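Local coordinates for SusD superfamily protein (Parabacteroides distasonis, PDB 3OTN), which probably binds carbohydrate or another nutrient at the outer membrane of the cell, at residues Gln400-Ala403 against Ser404-Leu407; Tyr213-Ser216 against Ala217-Leu221. All blocks are in the same frame, centred on the assembly; numbering follows the deposited sequence.

Interaction 1 of 2, residues Gln400-Ala403 against Ser404-Leu407; sequences QTNA and SAFL. With ACT (acetate ion), chain H.
Asn402 is the N-cap of helix 403-418 and reaches forward to Ala405: its side-chain carbonyl accepts the backbone N-H three positions on, with Asn402 OD1 2.9 Å from Ala405 N. The N-H points well at its acceptor, 162° at the hydrogen. Asn402 CG lies between its own backbone N and carbonyl carbon (chi1 54°), which folds the amide back over the first turn and brings Asn402 OD1 within 3.4 Å of Ser404 CB. Beside the cap, Thr401 OG1 lies 3.5 Å from the methyl CB of Ala405. The main chain of the capping residue starts the helical pattern, since Asn402 O accepts from Phe406 N at 2.9 Å. Ala403 O then receives Leu407 N, also at 2.9 Å, and the regular i to i+4 series is under way.

Two further approaches rest on one of two deposited conformers and are doubtful for that reason. In the conformer given, Gln400 CG lies 4.2 Å from Phe406 CB and stands oblique to the phenylalanine ring. Ser404 OG, likewise, lies 3.1 Å from the O atom of an acetate probably left from crystallisation. Beyond the cap, Phe406 is buried against Pro378, Phe398 and Val386, while Leu407 rests on Val372 and Glu369 of helix 360-375; together they seat the start of the helix on its neighbours. The capping bond itself does not use a lone-pair direction, because Ala405 N sits above the amide plane of Asn402, 42° out of it.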
loop_
_atom_site.group_PDB
_atom_site.type_symbol
_atom_site.label_atom_id
_atom_site.label_comp_id
_atom_site.label_asym_id
_atom_site.label_seq_id
_atom_site.Cartn_x
_atom_site.Cartn_y
_atom_site.Cartn_z
ATOM N N GLN A 400 4.191 29.365 -2.191
ATOM C CA GLN A 400 3.000 29.106 -3.026
ATOM C C GLN A 400 2.856 30.187 -4.092
ATOM O O GLN A 400 3.233 31.354 -3.897
ATOM C CB GLN A 400 1.696 28.964 -2.208
ATOM C CG GLN A 400 0.494 28.327 -2.983
ATOM C CD GLN A 400 -0.630 29.319 -3.350
ATOM O OE1 GLN A 400 -0.577 30.490 -2.983
ATOM N NE2 GLN A 400 -1.658 28.841 -4.059
ATOM N N THR A 401 2.340 29.770 -5.243
ATOM C CA THR A 401 2.024 30.672 -6.343
ATOM C C THR A 401 0.547 30.512 -6.750
ATOM O O THR A 401 -0.158 31.524 -6.949
ATOM C CB THR A 401 3.017 30.490 -7.523
ATOM O OG1 THR A 401 3.182 29.095 -7.815
ATOM C CG2 THR A 401 4.382 31.101 -7.154
ATOM N N ASN A 402 0.071 29.270 -6.858
ATOM C CA ASN A 402 -1.333 29.001 -7.153
ATOM C C ASN A 402 -1.810 27.616 -6.663
ATOM O O ASN A 402 -1.014 26.810 -6.148
ATOM C CB ASN A 402 -1.605 29.264 -8.653
ATOM C CG ASN A 402 -0.674 28.491 -9.585
ATOM O OD1 ASN A 402 -0.881 27.304 -9.812
ATOM N ND2 ASN A 402 0.331 29.179 -10.166
ATOM N N ALA A 403 -3.114 27.368 -6.753
ATOM C CA ALA A 403 -3.675 26.108 -6.310
ATOM C C ALA A 403 -3.104 24.915 -7.084
ATOM O O ALA A 403 -2.878 23.857 -6.503
ATOM C CB ALA A 403 -5.164 26.125 -6.435
ATOM N N SER A 404 -2.879 25.091 -8.384
ATOM C CA SER A 404 -2.373 24.025 -9.242
ATOM C C SER A 404 -0.921 23.673 -8.864
ATOM O O SER A 404 -0.578 22.503 -8.739
ATOM C CB SER A 404 -2.484 24.457 -10.712
ATOM O OG SER A 404 -1.947 23.493 -11.581
ATOM N N ALA A 405 -0.085 24.701 -8.690
ATOM C CA ALA A 405 1.293 24.491 -8.239
ATOM C C ALA A 405 1.312 23.823 -6.856
ATOM O O ALA A 405 2.173 22.975 -6.605
ATOM C CB ALA A 405 2.097 25.789 -8.186
ATOM N N PHE A 406 0.395 24.226 -5.964
ATOM C CA PHE A 406 0.294 23.582 -4.643
ATOM C C PHE A 406 -0.124 22.117 -4.731
ATOM O O PHE A 406 0.449 21.276 -4.046
ATOM C CB PHE A 406 -0.623 24.335 -3.682
ATOM C CG PHE A 406 -0.540 23.831 -2.277
ATOM C CD1 PHE A 406 0.407 24.337 -1.405
ATOM C CD2 PHE A 406 -1.413 22.845 -1.821
ATOM C CE1 PHE A 406 0.488 23.872 -0.114
ATOM C CE2 PHE A 406 -1.314 22.358 -0.543
ATOM C CZ PHE A 406 -0.366 22.866 0.306
ATOM N N LEU A 407 -1.116 21.798 -5.555
ATOM C CA LEU A 407 -1.489 20.404 -5.761
ATOM C C LEU A 407 -0.313 19.565 -6.283
ATOM O O LEU A 407 -0.096 18.432 -5.833
ATOM C CB LEU A 407 -2.685 20.311 -6.694
ATOM C CG LEU A 407 -3.278 18.941 -7.005
ATOM C CD1 LEU A 407 -3.548 18.144 -5.738
ATOM C CD2 LEU A 407 -4.541 19.115 -7.832
HETATM C C ACT H . -3.242 20.030 -12.134
HETATM O O ACT H . -2.073 20.427 -11.950
HETATM O OXT ACT H . -4.119 20.786 -11.665
HETATM C CH3 ACT H . -3.596 18.762 -12.869
#

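Interaction 2 of 2, residues Tyr213-Ser216 against Ala217-Leu221; sequences YAES and AKRSL
Glu215 meets Lys218 and Arg219 one turn further along helix 210-225, an i to i+3 and i to i+4 salt-bridge network centred on a single carboxylate oxygen. In the conformers given, Glu215 OE1 lies 2.9 Å from Arg219 NH1 and 3.2 Å from Lys218 NZ; the glutamate and the lysine each have a second conformer, so the lysine arm is the less certain. Both donors come from the same face of the carboxylate, the lysine on the syn side and the arginine on the anti side. The acceptor lies 1° from the guanidinium plane, although the two flat groups are turned 69° against each other. Bends at chi2 in Glu215 (-59°) and Arg219 bring their ends together, and Arg219 NH1 also donates to the backbone Glu215 O at 3.2 Å. Arg219 NE forms a salt bridge to Glu172 OE2, so an alanine here would probably cost Glu215 OE1 one of these two donors, Glu215 O its side-chain donor, and Glu172 OE2 this salt bridge.

Ser216 O receives Ser220 N at 3.2 Å, and Ala217 N reaches Tyr213 O at 3.0 Å. The buried Ser216 OG is satisfied by Ala195 O of helix 187-202 and by a water 2.7 Å from Ser216 OG, which also meets Ser220 OG. The two cations sharing Glu215 OE1 would probably favour its ionised form.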
loop_
_atom_site.group_PDB
_atom_site.type_symbol
_atom_site.label_atom_id
_atom_site.label_comp_id
_atom_site.label_asym_id
_atom_site.label_seq_id
_atom_site.Cartn_x
_atom_site.Cartn_y
_atom_site.Cartn_z
ATOM N N TYR A 213 -14.279 15.069 -2.591
ATOM C CA TYR A 213 -13.061 15.641 -1.981
ATOM C C TYR A 213 -13.350 16.193 -0.579
ATOM O O TYR A 213 -12.560 16.006 0.329
ATOM C CB TYR A 213 -12.465 16.775 -2.815
ATOM C CG TYR A 213 -11.911 16.367 -4.149
ATOM C CD1 TYR A 213 -10.810 15.531 -4.239
ATOM C CD2 TYR A 213 -12.455 16.881 -5.326
ATOM C CE1 TYR A 213 -10.249 15.203 -5.490
ATOM C CE2 TYR A 213 -11.931 16.548 -6.573
ATOM C CZ TYR A 213 -10.839 15.705 -6.646
ATOM O OH TYR A 213 -10.310 15.353 -7.866
ATOM N N ALA A 214 -14.478 16.897 -0.418
ATOM C CA ALA A 214 -14.825 17.456 0.891
ATOM C C ALA A 214 -15.125 16.325 1.892
ATOM O O ALA A 214 -14.728 16.421 3.057
ATOM C CB ALA A 214 -15.991 18.403 0.786
ATOM N N GLU A 215 -15.807 15.259 1.460
ATOM C CA GLU A 215 -16.056 14.122 2.362
ATOM C C GLU A 215 -14.733 13.480 2.801
ATOM O O GLU A 215 -14.595 13.066 3.958
ATOM C CB GLU A 215 -16.977 13.089 1.720
ATOM C CG GLU A 215 -18.399 13.580 1.530
ATOM C CD GLU A 215 -19.068 13.981 2.832
ATOM O OE1 GLU A 215 -19.036 13.169 3.786
ATOM O OE2 GLU A 215 -19.646 15.093 2.889
ATOM N N SER A 216 -13.766 13.397 1.877
ATOM C CA SER A 216 -12.413 12.859 2.182
ATOM C C SER A 216 -11.720 13.693 3.243
ATOM O O SER A 216 -11.285 13.159 4.278
ATOM C CB SER A 216 -11.515 12.809 0.924
ATOM O OG SER A 216 -10.189 12.344 1.215
ATOM N N ALA A 217 -11.616 14.991 2.962
ATOM C CA ALA A 217 -10.964 15.962 3.846
ATOM C C ALA A 217 -11.516 15.917 5.295
ATOM O O ALA A 217 -10.730 16.034 6.232
ATOM C CB ALA A 217 -11.053 17.408 3.256
ATOM N N LYS A 218 -12.831 15.699 5.456
ATOM C CA LYS A 218 -13.471 15.568 6.770
ATOM C C LYS A 218 -12.794 14.456 7.590
ATOM O O LYS A 218 -12.490 14.624 8.789
ATOM C CB LYS A 218 -14.980 15.251 6.603
ATOM C CG LYS A 218 -15.832 15.399 7.870
ATOM C CD LYS A 218 -17.232 14.727 7.775
ATOM C CE LYS A 218 -18.197 15.405 6.780
ATOM N NZ LYS A 218 -19.526 14.681 6.614
ATOM N N ARG A 219 -12.580 13.311 6.940
ATOM C CA ARG A 219 -12.031 12.145 7.626
ATOM C C ARG A 219 -10.574 12.291 8.005
ATOM O O ARG A 219 -10.206 11.968 9.115
ATOM C CB ARG A 219 -12.230 10.853 6.836
ATOM C CG ARG A 219 -13.586 10.193 7.060
ATOM C CD ARG A 219 -14.713 11.059 6.730
ATOM N NE ARG A 219 -16.010 10.450 6.952
ATOM C CZ ARG A 219 -17.128 10.839 6.341
ATOM N NH1 ARG A 219 -17.121 11.838 5.462
ATOM N NH2 ARG A 219 -18.271 10.240 6.631
ATOM N N SER A 220 -9.751 12.732 7.067
ATOM C CA SER A 220 -8.331 12.947 7.358
ATOM C C SER A 220 -8.139 14.033 8.426
ATOM O O SER A 220 -7.240 13.902 9.281
ATOM C CB SER A 220 -7.541 13.216 6.064
ATOM O OG SER A 220 -8.183 14.208 5.292
ATOM N N LEU A 221 -8.978 15.087 8.392
ATOM C CA LEU A 221 -8.932 16.145 9.403
ATOM C C LEU A 221 -9.264 15.594 10.788
ATOM O O LEU A 221 -8.611 15.974 11.764
ATOM C CB LEU A 221 -9.879 17.299 9.091
ATOM C CG LEU A 221 -9.704 18.570 9.934
ATOM C CD1 LEU A 221 -8.297 19.095 9.850
ATOM C CD2 LEU A 221 -10.679 19.637 9.447
HETATM O O HOH W 1 -8.287 13.597 2.705
#

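How the interactions relate
Both interactions are local, confined to one helix end or one helix body, and their centres lie 19 Å apart without touching, the nearest atoms being about 7 Å from each other. Interaction 1 is a surface contact where a loop enters helix 403-418, and neutral amide and main-chain groups do its work. Interaction 2, partly buried within helix 210-225, adds charged side chains and a water-linked serine pair to the main-chain bonds. Helix 360-375 is their common neighbour: Ala403 and Leu407 pack on its Val372, whereas Tyr213 touches Asn373 and Ser216 touches Ala370. Leu407 also reaches Asn373, placing both contacts against the same helix.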